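Local coordinates for esterase (Rhizomucor miehei, PDB 4WY5), which probably hydrolyses carboxylic esters as a carboxylesterase of the alpha/beta-hydrolase fold, at residues A[4-9]-A[259-264]. Numbering follows the deposited sequence.
Sequences GNPPIH and AESDVL
Glu260 OE1 is gripped by three donors: two waters that also reach Pro7 O, and the backbone N of Gly289. The first of these waters lies 2.7 Å from Glu260 OE1, gives its other hydrogen to Pro7 O, and takes a third bond from Ser261 OG. The second bridges the same two oxygens, 3.0 Å from each of Glu260 OE1 and Pro7 O. A further water donates to Ser261 OG and Pro6 O, so Ser261 OG accepts from one water and donates to the other. No direct hydrogen bond joins the segments. Glu260 CG stands anti to the backbone N (chi1 -179°) and the chain runs on extended, carrying the carboxylate to the Pro6 ring, whose CG sits over the flat face of the carboxylate, 3.6 Å from Glu260 CD and nearly as close to both oxygens. The loop that follows a late strand of the central sheet commonly carries the triad acid in alpha/beta-hydrolases; here, after strand 254-259, that is probably Asp262, whose OD2 bonds to His292 ND1. Its other oxygen, OD1, accepts from Leu264 N at 3.0 Å, a capping bond that arrives well above the carboxylate plane. Ile8 CG2 rests 3.7 Å from Ser261 OG, a nonpolar neighbour to the water-bound hydroxyl. After Ile8 comes His9, the N-cap of helix 10-19, its ND1 bonded to Val11 N, while Pro6 and Pro7 also pack on Gln273 of the second subunit.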
loop_
_atom_site.group_PDB
_atom_site.type_symbol
_atom_site.label_atom_id
_atom_site.label_comp_id
_atom_site.label_asym_id
_atom_site.label_seq_id
_atom_site.Cartn_x
_atom_site.Cartn_y
_atom_site.Cartn_z
ATOM N N GLY A 4 -2.910 11.226 17.820
ATOM C CA GLY A 4 -1.971 11.079 18.923
ATOM C C GLY A 4 -2.288 9.859 19.739
ATOM O O GLY A 4 -1.598 9.531 20.716
ATOM N N ASN A 5 -3.325 9.165 19.285
ATOM C CA ASN A 5 -3.947 8.100 20.041
ATOM C C ASN A 5 -4.721 7.003 19.260
ATOM O O ASN A 5 -5.528 6.303 19.874
ATOM C CB ASN A 5 -4.884 8.744 21.079
ATOM C CG ASN A 5 -5.854 9.757 20.464
ATOM O OD1 ASN A 5 -5.970 9.865 19.245
ATOM N ND2 ASN A 5 -6.547 10.519 21.322
ATOM N N PRO A 6 -4.459 6.798 17.943
ATOM C CA PRO A 6 -5.110 5.583 17.412
ATOM C C PRO A 6 -4.536 4.272 17.967
ATOM O O PRO A 6 -3.414 4.257 18.495
ATOM C CB PRO A 6 -4.852 5.674 15.892
ATOM C CG PRO A 6 -3.642 6.543 15.758
ATOM C CD PRO A 6 -3.789 7.562 16.869
ATOM N N PRO A 7 -5.310 3.178 17.856
ATOM C CA PRO A 7 -4.841 1.828 18.206
ATOM C C PRO A 7 -3.615 1.350 17.394
ATOM O O PRO A 7 -3.456 1.700 16.208
ATOM C CB PRO A 7 -6.061 0.931 17.891
ATOM C CG PRO A 7 -7.255 1.847 17.914
ATOM C CD PRO A 7 -6.744 3.201 17.484
ATOM N N ILE A 8 -2.762 0.555 18.045
ATOM C CA ILE A 8 -1.684 -0.150 17.361
ATOM C C ILE A 8 -1.907 -1.663 17.518
ATOM O O ILE A 8 -2.589 -2.098 18.454
ATOM C CB ILE A 8 -0.287 0.239 17.913
ATOM C CG1 ILE A 8 -0.175 -0.098 19.403
ATOM C CG2 ILE A 8 -0.005 1.721 17.683
ATOM C CD1 ILE A 8 1.219 0.146 20.006
ATOM N N HIS A 9 -1.318 -2.462 16.626
ATOM C CA HIS A 9 -1.449 -3.921 16.704
ATOM C C HIS A 9 -0.851 -4.456 18.022
ATOM O O HIS A 9 0.213 -4.002 18.469
ATOM C CB HIS A 9 -0.772 -4.576 15.491
ATOM C CG HIS A 9 -1.104 -6.025 15.305
ATOM N ND1 HIS A 9 -0.597 -7.013 16.127
ATOM C CD2 HIS A 9 -1.872 -6.656 14.381
ATOM C CE1 HIS A 9 -1.046 -8.191 15.716
ATOM N NE2 HIS A 9 -1.826 -8.006 14.668
ATOM N N ALA A 259 4.692 5.130 8.745
ATOM C CA ALA A 259 3.962 4.420 9.802
ATOM C C ALA A 259 3.038 5.364 10.587
ATOM O O ALA A 259 3.436 6.478 10.920
ATOM C CB ALA A 259 4.943 3.726 10.753
ATOM N N GLU A 260 1.807 4.923 10.867
ATOM C CA GLU A 260 0.803 5.796 11.487
ATOM C C GLU A 260 1.231 6.355 12.846
ATOM O O GLU A 260 1.053 7.542 13.105
ATOM C CB GLU A 260 -0.554 5.074 11.647
ATOM C CG GLU A 260 -1.624 5.992 12.285
ATOM C CD GLU A 260 -3.001 5.356 12.413
ATOM O OE1 GLU A 260 -3.070 4.179 12.851
ATOM O OE2 GLU A 260 -4.016 6.038 12.101
ATOM N N SER A 261 1.767 5.505 13.719
ATOM C CA SER A 261 2.179 5.944 15.054
ATOM C C SER A 261 3.704 6.033 15.140
ATOM O O SER A 261 4.365 5.141 15.697
ATOM C CB SER A 261 1.638 4.994 16.129
ATOM O OG SER A 261 0.220 5.082 16.234
ATOM N N ASP A 262 4.245 7.131 14.613
ATOM C CA ASP A 262 5.678 7.280 14.406
ATOM C C ASP A 262 6.020 8.765 14.305
ATOM O O ASP A 262 5.474 9.458 13.433
ATOM C CB ASP A 262 6.095 6.518 13.127
ATOM C CG ASP A 262 7.597 6.590 12.836
ATOM O OD1 ASP A 262 8.328 7.313 13.552
ATOM O OD2 ASP A 262 8.051 5.920 11.861
ATOM N N VAL A 263 6.950 9.242 15.147
ATOM C CA VAL A 263 7.349 10.667 15.144
ATOM C C VAL A 263 7.808 11.159 13.767
ATOM O O VAL A 263 7.576 12.319 13.418
ATOM C CB VAL A 263 8.492 10.986 16.177
ATOM C CG1 VAL A 263 8.007 10.803 17.586
ATOM C CG2 VAL A 263 9.720 10.118 15.939
ATOM N N LEU A 264 8.441 10.269 12.990
ATOM C CA LEU A 264 8.959 10.607 11.652
ATOM C C LEU A 264 7.892 10.575 10.544
ATOM O O LEU A 264 8.208 10.772 9.362
ATOM C CB LEU A 264 10.092 9.648 11.268
ATOM C CG LEU A 264 11.328 9.544 12.178
ATOM C CD1 LEU A 264 12.287 8.474 11.653
ATOM C CD2 LEU A 264 12.036 10.896 12.277
HETATM O O HOH W 1 -1.073 5.502 18.686
HETATM O O HOH W 2 -1.499 3.310 14.872
HETATM O O HOH W 3 -5.194 2.312 13.782
#